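Local coordinates for protein NS6 protease (Murine norovirus 1, PDB 4ASH) that probably cleaves the viral polyprotein as a trypsin-like cysteine protease of the calicivirus family, at residues 9-12 with 17-20; 97-102 with 134-139. The protein carries 1 engineered substitution. All coordinates share one frame; numbering follows the deposited sequence.

Contact 1. Residues 9-12 with 17-20; sequences SRVV and GWGF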
loop_
_atom_site.group_PDB
_atom_site.type_symbol
_atom_site.label_atom_id
_atom_site.label_comp_id
_atom_site.label_asym_id
_atom_site.label_seq_id
_atom_site.Cartn_x
_atom_site.Cartn_y
_atom_site.Cartn_z
ATOM N N SER A 9 8.745 10.606 -4.179
ATOM C CA SER A 9 9.937 9.915 -4.657
ATOM C C SER A 9 10.050 8.528 -4.025
ATOM O O SER A 9 10.852 7.703 -4.482
ATOM C CB SER A 9 11.205 10.733 -4.382
ATOM O OG SER A 9 11.591 10.595 -3.035
ATOM N N ARG A 10 9.209 8.278 -3.014
ATOM C CA ARG A 10 9.121 6.992 -2.313
ATOM C C ARG A 10 8.292 5.968 -3.079
ATOM O O ARG A 10 8.337 4.770 -2.768
ATOM C CB ARG A 10 8.458 7.152 -0.934
ATOM C CG ARG A 10 9.203 7.973 0.107
ATOM C CD ARG A 10 8.362 8.015 1.379
ATOM N NE ARG A 10 8.912 8.929 2.368
ATOM C CZ ARG A 10 9.432 8.557 3.530
ATOM N NH1 ARG A 10 9.445 7.274 3.891
ATOM N NH2 ARG A 10 9.915 9.480 4.344
ATOM N N VAL A 11 7.507 6.440 -4.053
ATOM C CA VAL A 11 6.641 5.570 -4.838
ATOM C C VAL A 11 7.386 5.235 -6.123
ATOM O O VAL A 11 7.735 6.133 -6.898
ATOM C CB VAL A 11 5.290 6.247 -5.157
ATOM C CG1 VAL A 11 4.373 5.291 -5.920
ATOM C CG2 VAL A 11 4.597 6.707 -3.867
ATOM N N VAL A 12 7.692 3.954 -6.309
ATOM C CA VAL A 12 8.450 3.503 -7.485
ATOM C C VAL A 12 7.817 2.288 -8.146
ATOM O O VAL A 12 7.088 1.525 -7.505
ATOM C CB VAL A 12 9.935 3.185 -7.150
ATOM C CG1 VAL A 12 10.646 4.429 -6.608
ATOM C CG2 VAL A 12 10.043 2.028 -6.148
ATOM N N GLY A 17 3.396 -3.468 -10.858
ATOM C CA GLY A 17 2.743 -2.369 -10.175
ATOM C C GLY A 17 3.734 -1.379 -9.599
ATOM O O GLY A 17 4.668 -0.927 -10.275
ATOM N N TRP A 18 3.523 -1.054 -8.325
ATOM C CA TRP A 18 4.293 -0.038 -7.629
ATOM C C TRP A 18 4.581 -0.521 -6.220
ATOM O O TRP A 18 3.998 -1.506 -5.767
ATOM C CB TRP A 18 3.496 1.260 -7.556
ATOM C CG TRP A 18 3.145 1.747 -8.917
ATOM C CD1 TRP A 18 2.089 1.347 -9.671
ATOM C CD2 TRP A 18 3.864 2.703 -9.689
ATOM N NE1 TRP A 18 2.106 2.001 -10.890
ATOM C CE2 TRP A 18 3.189 2.842 -10.914
ATOM C CE3 TRP A 18 5.019 3.464 -9.462
ATOM C CZ2 TRP A 18 3.627 3.708 -11.908
ATOM C CZ3 TRP A 18 5.449 4.327 -10.450
ATOM C CH2 TRP A 18 4.754 4.438 -11.657
ATOM N N GLY A 19 5.490 0.168 -5.540
ATOM C CA GLY A 19 5.703 -0.051 -4.115
ATOM C C GLY A 19 6.118 1.260 -3.469
ATOM O O GLY A 19 6.264 2.283 -4.165
ATOM N N PHE A 20 6.331 1.232 -2.155
ATOM C CA PHE A 20 6.533 2.442 -1.365
ATOM C C PHE A 20 7.606 2.222 -0.322
ATOM O O PHE A 20 7.555 1.237 0.435
ATOM C CB PHE A 20 5.227 2.812 -0.657
ATOM C CG PHE A 20 5.291 4.096 0.132
ATOM C CD1 PHE A 20 5.352 5.320 -0.515
ATOM C CD2 PHE A 20 5.282 4.080 1.525
ATOM C CE1 PHE A 20 5.389 6.501 0.196
ATOM C CE2 PHE A 20 5.323 5.260 2.242
ATOM C CZ PHE A 20 5.375 6.466 1.591
#
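The F20 ring meets V11 CG2 at its edge, near its plane, with CD1 3.7 Å from that methyl. R10 comes to the same ring obliquely: R10 CB is 3.3 Å from F20 CE1, and R10 CD is 3.4 Å from F20 CZ. The guanidinium plane lies 26° from the ring plane. It is the aliphatic chain of R10 that does most of the touching. The chi1 of F20, -177°, turns the ring back across the R10 methylenes and V11 CG2, and it meets both at a slant. The W18 ring is also met obliquely. Its CE3 lies 3.3 Å from V12 C and 4.0 Å from V11 CG1.

The backbones pair as the start of an antiparallel beta hairpin. V11 and F20 form a non-hydrogen-bonded pair. V12 and G19 form the hydrogen-bonded pair. V12 N donates to G19 O at 3.1 Å, with the donor tilted 25° from the carbonyl plane. G19 N returns a bond to V12 O at 2.9 Å, almost in line with the C=O. W18 CA adds a CA-H...O contact to V12 O.

R10 NH2 bonds P71 O, and NH1 bonds W21 O. P144 packs against V11 and F20. W18 pairs through its backbone with A141, evidently the engineered residue, at the place of the catalytic cysteine in the family's GDCG motif.

The buried guanidinium thus has carbonyl oxygens as partners at both terminal nitrogens. These probably steady its charge, while its methylenes serve as apolar cover for F20. Two backbone bonds hold V12 to G19, and V11, F20 and the R10 methylenes pack beside them.

Contact 2. Residues 97-102 with 134-139; sequences LALAVR and LGTIPG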
loop_
_atom_site.group_PDB
_atom_site.type_symbol
_atom_site.label_atom_id
_atom_site.label_comp_id
_atom_site.label_asym_id
_atom_site.label_seq_id
_atom_site.Cartn_x
_atom_site.Cartn_y
_atom_site.Cartn_z
ATOM N N LEU A 97 -1.066 11.390 -8.970
ATOM C CA LEU A 97 -2.472 11.661 -8.724
ATOM C C LEU A 97 -2.830 11.239 -7.308
ATOM O O LEU A 97 -2.918 10.051 -7.019
ATOM C CB LEU A 97 -3.343 10.862 -9.690
ATOM C CG LEU A 97 -3.184 11.174 -11.176
ATOM C CD1 LEU A 97 -3.791 10.062 -12.016
ATOM C CD2 LEU A 97 -3.834 12.503 -11.485
ATOM N N ALA A 98 -3.028 12.214 -6.430
ATOM C CA ALA A 98 -3.459 11.927 -5.076
ATOM C C ALA A 98 -4.978 11.780 -5.095
ATOM O O ALA A 98 -5.693 12.696 -5.500
ATOM C CB ALA A 98 -3.036 13.037 -4.143
ATOM N N LEU A 99 -5.469 10.619 -4.680
ATOM C CA LEU A 99 -6.901 10.361 -4.747
ATOM C C LEU A 99 -7.484 10.329 -3.344
ATOM O O LEU A 99 -7.059 9.528 -2.520
ATOM C CB LEU A 99 -7.168 9.031 -5.444
ATOM C CG LEU A 99 -6.674 8.874 -6.885
ATOM C CD1 LEU A 99 -7.088 7.514 -7.414
ATOM C CD2 LEU A 99 -7.215 9.994 -7.767
ATOM N N ALA A 100 -8.433 11.215 -3.063
ATOM C CA ALA A 100 -9.056 11.228 -1.740
ATOM C C ALA A 100 -9.948 10.006 -1.576
ATOM O O ALA A 100 -10.676 9.630 -2.487
ATOM C CB ALA A 100 -9.847 12.509 -1.522
ATOM N N VAL A 101 -9.882 9.387 -0.404
ATOM C CA VAL A 101 -10.648 8.176 -0.142
ATOM C C VAL A 101 -11.111 8.148 1.307
ATOM O O VAL A 101 -10.318 8.364 2.223
ATOM C CB VAL A 101 -9.814 6.904 -0.454
ATOM C CG1 VAL A 101 -8.531 6.865 0.368
ATOM C CG2 VAL A 101 -10.632 5.647 -0.213
ATOM N N ARG A 102 -12.404 7.903 1.512
ATOM C CA ARG A 102 -12.904 7.701 2.867
ATOM C C ARG A 102 -12.699 6.243 3.247
ATOM O O ARG A 102 -13.237 5.346 2.596
ATOM C CB ARG A 102 -14.379 8.063 2.977
ATOM C CG ARG A 102 -14.886 7.891 4.406
ATOM C CD ARG A 102 -16.393 7.776 4.461
ATOM N NE ARG A 102 -16.876 7.744 5.841
ATOM C CZ ARG A 102 -16.987 6.648 6.587
ATOM N NH1 ARG A 102 -16.648 5.455 6.110
ATOM N NH2 ARG A 102 -17.448 6.749 7.829
ATOM N N LEU A 134 -11.755 8.684 -13.291
ATOM C CA LEU A 134 -10.730 9.454 -12.597
ATOM C C LEU A 134 -10.368 8.791 -11.273
ATOM O O LEU A 134 -10.054 9.461 -10.286
ATOM C CB LEU A 134 -11.215 10.882 -12.352
ATOM C CG LEU A 134 -11.762 11.601 -13.585
ATOM C CD1 LEU A 134 -12.239 12.998 -13.218
ATOM C CD2 LEU A 134 -10.718 11.649 -14.697
ATOM N N GLY A 135 -10.429 7.467 -11.256
ATOM C CA GLY A 135 -10.087 6.718 -10.067
ATOM C C GLY A 135 -8.855 5.878 -10.311
ATOM O O GLY A 135 -7.959 6.286 -11.054
ATOM N N THR A 136 -8.797 4.715 -9.675
ATOM C CA THR A 136 -7.683 3.799 -9.873
ATOM C C THR A 136 -7.949 2.938 -11.097
ATOM O O THR A 136 -9.112 2.730 -11.498
ATOM C CB THR A 136 -7.429 2.899 -8.645
ATOM O OG1 THR A 136 -8.615 2.152 -8.342
ATOM C CG2 THR A 136 -7.042 3.744 -7.436
ATOM N N ILE A 137 -6.868 2.473 -11.712
ATOM C CA ILE A 137 -6.945 1.647 -12.904
ATOM C C ILE A 137 -6.018 0.447 -12.799
ATOM O O ILE A 137 -5.130 0.418 -11.952
ATOM C CB ILE A 137 -6.553 2.453 -14.154
ATOM C CG1 ILE A 137 -5.093 2.908 -14.053
ATOM C CG2 ILE A 137 -7.487 3.637 -14.338
ATOM C CD1 ILE A 137 -4.590 3.627 -15.304
ATOM N N PRO A 138 -6.211 -0.555 -13.674
ATOM C CA PRO A 138 -5.236 -1.649 -13.713
ATOM C C PRO A 138 -3.835 -1.097 -13.892
ATOM O O PRO A 138 -3.575 -0.309 -14.817
ATOM C CB PRO A 138 -5.653 -2.436 -14.952
ATOM C CG PRO A 138 -7.118 -2.223 -15.021
ATOM C CD PRO A 138 -7.338 -0.796 -14.593
ATOM N N GLY A 139 -2.939 -1.501 -13.003
ATOM C CA GLY A 139 -1.567 -1.040 -13.027
ATOM C C GLY A 139 -1.226 -0.242 -11.781
ATOM O O GLY A 139 -0.047 -0.051 -11.492
#
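L99 carries CG anti to the carbonyl carbon, beside the backbone N (chi1 -60°). CD1 then continues the chain in extended form (chi2 -178°), which sends that methyl across to the 134-139 loop. In T136 a chi1 of 58° sets OG1 between the backbone N and the carbonyl carbon. This leaves the methyl CG2 anti to the carbonyl carbon, where it meets the leucine.

Each methyl of L99 has its own partner. CD1 lies 3.8 Å from T136 CG2, and the two side chains meet at a slant. The same CD1 is 3.8 Å from G135 C, so it rests against the backbone as well as the threonine methyl. CD2 approaches L134 O at 3.8 Å, but L134 is poorly ordered and this approach is less certain. The backbones stay well apart: the nearest CA atoms, those of L99 and G135, are 7.2 Å from each other. The small interface is carried by this one leucine, reaching from strand 96-111 to a loop without regular structure.

Within its own surroundings the loop is tied by G135 O, which accepts a bond from R91 NH2, and by I137 N, which donates to D140 OD2. T136 also packs on H159. In related norovirus proteases the threonine and histidine at the equivalent positions line the S1 pocket, and T136 and H159 probably do so here.

The segments share no hydrogen bond or salt bridge. The contact is van der Waals packing, with one methyl pair and two touches on peptide atoms. It gives one side of T136 an apolar neighbour, near the surface, and its fit depends on shape rather than on directed bonds.

Overall arrangement
Contact 1 comes first along the chain and closes before contact 2 opens. Their centres are about 15 Å apart. Contact 1 joins strands 11-14 and 17-21 of the five-stranded antiparallel sheet. Contact 2 joins strand 96-111 of the second, C-terminal sheet to the loop between strands 114-123 and 144-149. The two contacts therefore belong to different sheets of the trypsin-like fold. They touch where W18 NE1 lies 3.0 Å from G139 O. This brings the N-terminal hairpin against the loop that leads to A141. In this family the active site lies in the cleft between the two beta domains, which is consistent with this meeting point.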